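Putative carboxynorspermidine decarboxylase protein (Sinorhizobium meliloti, PDB 3MT1) probably decarboxylates carboxynorspermidine and carboxyspermidine to norspermidine and spermidine, with pyridoxal 5'-phosphate as cofactor. Local coordinates at residues V191-L196 with Q226-P231. Numbering follows the deposited sequence.
Sequences VDWVSL and QIYLEP
On the face that meets helix 209-223, CD1 of L196 lies 3.8 Å from CG2 of I227, the two side chains crossing obliquely; L216 of the helix packs on L196 and F219 on I227. The other face of the sheet, turned into the barrel, carries W193, S195, Q226 and Y228. There CB of W193 sits at the edge of the Y228 ring, 4.1 Å from CE2, while the indole leads away to a cation-pi contact with K95, whose NZ also hydrogen-bonds Y228 OH.

Strands 193-195 and 226-229 run parallel, 18° between their directions. V194 hydrogen-bonds both ways, its N giving to Q226 O and its O taking the proton of Y228 N, 2.8 Å away. L196 N to Y228 O continues the pattern; at the start, Q226 N reaches D192 O from above the carbonyl plane in a longer bond of 3.2 Å.

Beyond the strands, E230 extends its chain back, and S195 OG gives its proton to E230 OE2, 2.6 Å away, from above the carboxylate plane, while accepting the N-H of G197. In this beta-alpha-beta unit of the TIM-type barrel, a buried carboxylate so gripped at the strands' C-terminal ends would probably be favoured in its charged form.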
loop_
_atom_site.group_PDB
_atom_site.type_symbol
_atom_site.label_atom_id
_atom_site.label_comp_id
_atom_site.label_asym_id
_atom_site.label_seq_id
_atom_site.Cartn_x
_atom_site.Cartn_y
_atom_site.Cartn_z
ATOM N N VAL B 191 27.742 -27.633 7.943
ATOM C CA VAL B 191 27.062 -27.388 6.675
ATOM C C VAL B 191 28.021 -26.696 5.744
ATOM O O VAL B 191 29.146 -26.400 6.130
ATOM C CB VAL B 191 25.779 -26.543 6.826
ATOM C CG1 VAL B 191 24.771 -27.269 7.675
ATOM C CG2 VAL B 191 26.080 -25.191 7.415
ATOM N N ASP B 192 27.602 -26.426 4.514
ATOM C CA ASP B 192 28.552 -25.810 3.624
ATOM C C ASP B 192 28.191 -24.440 3.078
ATOM O O ASP B 192 28.948 -23.889 2.299
ATOM C CB ASP B 192 29.059 -26.796 2.558
ATOM C CG ASP B 192 27.975 -27.313 1.704
ATOM O OD1 ASP B 192 27.063 -26.513 1.469
ATOM O OD2 ASP B 192 28.020 -28.494 1.287
ATOM N N TRP B 193 27.083 -23.853 3.542
ATOM C CA TRP B 193 26.812 -22.432 3.258
ATOM C C TRP B 193 25.921 -21.773 4.291
ATOM O O TRP B 193 25.089 -22.425 4.914
ATOM C CB TRP B 193 26.240 -22.208 1.856
ATOM C CG TRP B 193 24.948 -22.910 1.604
ATOM C CD1 TRP B 193 24.799 -24.125 1.029
ATOM C CD2 TRP B 193 23.611 -22.447 1.921
ATOM N NE1 TRP B 193 23.453 -24.452 0.949
ATOM C CE2 TRP B 193 22.710 -23.451 1.497
ATOM C CE3 TRP B 193 23.098 -21.291 2.526
ATOM C CZ2 TRP B 193 21.332 -23.349 1.653
ATOM C CZ3 TRP B 193 21.710 -21.186 2.685
ATOM C CH2 TRP B 193 20.844 -22.216 2.241
ATOM N N VAL B 194 26.096 -20.463 4.436
ATOM C CA VAL B 194 25.346 -19.640 5.389
ATOM C C VAL B 194 24.978 -18.321 4.750
ATOM O O VAL B 194 25.798 -17.703 4.067
ATOM C CB VAL B 194 26.183 -19.296 6.639
ATOM C CG1 VAL B 194 25.403 -18.367 7.555
ATOM C CG2 VAL B 194 26.535 -20.547 7.399
ATOM N N SER B 195 23.748 -17.888 4.968
ATOM C CA SER B 195 23.335 -16.586 4.521
ATOM C C SER B 195 23.151 -15.716 5.733
ATOM O O SER B 195 22.357 -16.039 6.650
ATOM C CB SER B 195 22.024 -16.651 3.762
ATOM O OG SER B 195 21.274 -15.467 4.040
ATOM N N LEU B 196 23.871 -14.606 5.744
ATOM C CA LEU B 196 23.788 -13.718 6.878
ATOM C C LEU B 196 22.703 -12.661 6.747
ATOM O O LEU B 196 22.625 -11.790 7.590
ATOM C CB LEU B 196 25.142 -13.079 7.164
ATOM C CG LEU B 196 26.182 -14.082 7.641
ATOM C CD1 LEU B 196 27.573 -13.415 7.698
ATOM C CD2 LEU B 196 25.749 -14.696 8.978
ATOM N N GLN B 226 30.479 -21.137 2.517
ATOM C CA GLN B 226 30.303 -19.959 1.668
ATOM C C GLN B 226 29.308 -18.959 2.318
ATOM O O GLN B 226 28.203 -19.335 2.747
ATOM C CB GLN B 226 29.842 -20.357 0.266
ATOM C CG GLN B 226 29.484 -19.172 -0.614
ATOM C CD GLN B 226 30.714 -18.405 -1.109
ATOM O OE1 GLN B 226 31.651 -19.007 -1.655
ATOM N NE2 GLN B 226 30.698 -17.069 -0.948
ATOM N N ILE B 227 29.713 -17.697 2.406
ATOM C CA ILE B 227 28.844 -16.691 2.965
ATOM C C ILE B 227 28.026 -16.039 1.868
ATOM O O ILE B 227 28.528 -15.735 0.785
ATOM C CB ILE B 227 29.616 -15.631 3.788
ATOM C CG1 ILE B 227 30.189 -16.256 5.058
ATOM C CG2 ILE B 227 28.682 -14.468 4.209
ATOM C CD1 ILE B 227 31.048 -15.299 5.848
ATOM N N TYR B 228 26.746 -15.872 2.173
ATOM C CA TYR B 228 25.820 -15.024 1.409
ATOM C C TYR B 228 25.413 -13.788 2.200
ATOM O O TYR B 228 25.125 -13.860 3.394
ATOM C CB TYR B 228 24.593 -15.805 0.995
ATOM C CG TYR B 228 24.938 -16.818 -0.041
ATOM C CD1 TYR B 228 24.912 -16.496 -1.403
ATOM C CD2 TYR B 228 25.312 -18.096 0.334
ATOM C CE1 TYR B 228 25.233 -17.442 -2.369
ATOM C CE2 TYR B 228 25.637 -19.048 -0.615
ATOM C CZ TYR B 228 25.609 -18.725 -1.959
ATOM O OH TYR B 228 25.969 -19.701 -2.872
ATOM N N LEU B 229 25.427 -12.654 1.524
ATOM C CA LEU B 229 24.858 -11.452 2.042
ATOM C C LEU B 229 23.602 -11.218 1.224
ATOM O O LEU B 229 23.564 -11.567 0.035
ATOM C CB LEU B 229 25.832 -10.312 1.867
ATOM C CG LEU B 229 27.118 -10.317 2.692
ATOM C CD1 LEU B 229 27.999 -9.193 2.229
ATOM C CD2 LEU B 229 26.862 -10.185 4.195
ATOM N N GLU B 230 22.575 -10.639 1.859
ATOM C CA GLU B 230 21.312 -10.311 1.171
ATOM C C GLU B 230 21.040 -8.812 1.204
ATOM O O GLU B 230 20.069 -8.360 1.807
ATOM C CB GLU B 230 20.156 -11.009 1.854
ATOM C CG GLU B 230 20.052 -12.503 1.665
ATOM C CD GLU B 230 18.996 -13.127 2.598
ATOM O OE1 GLU B 230 17.945 -12.480 2.884
ATOM O OE2 GLU B 230 19.215 -14.276 3.061
ATOM N N PRO B 231 21.902 -8.008 0.581
ATOM C CA PRO B 231 21.596 -6.583 0.774
ATOM C C PRO B 231 20.337 -6.105 0.053
ATOM O O PRO B 231 20.262 -6.170 -1.177
ATOM C CB PRO B 231 22.803 -5.901 0.145
ATOM C CG PRO B 231 23.315 -6.943 -0.907
ATOM C CD PRO B 231 23.143 -8.230 -0.197
#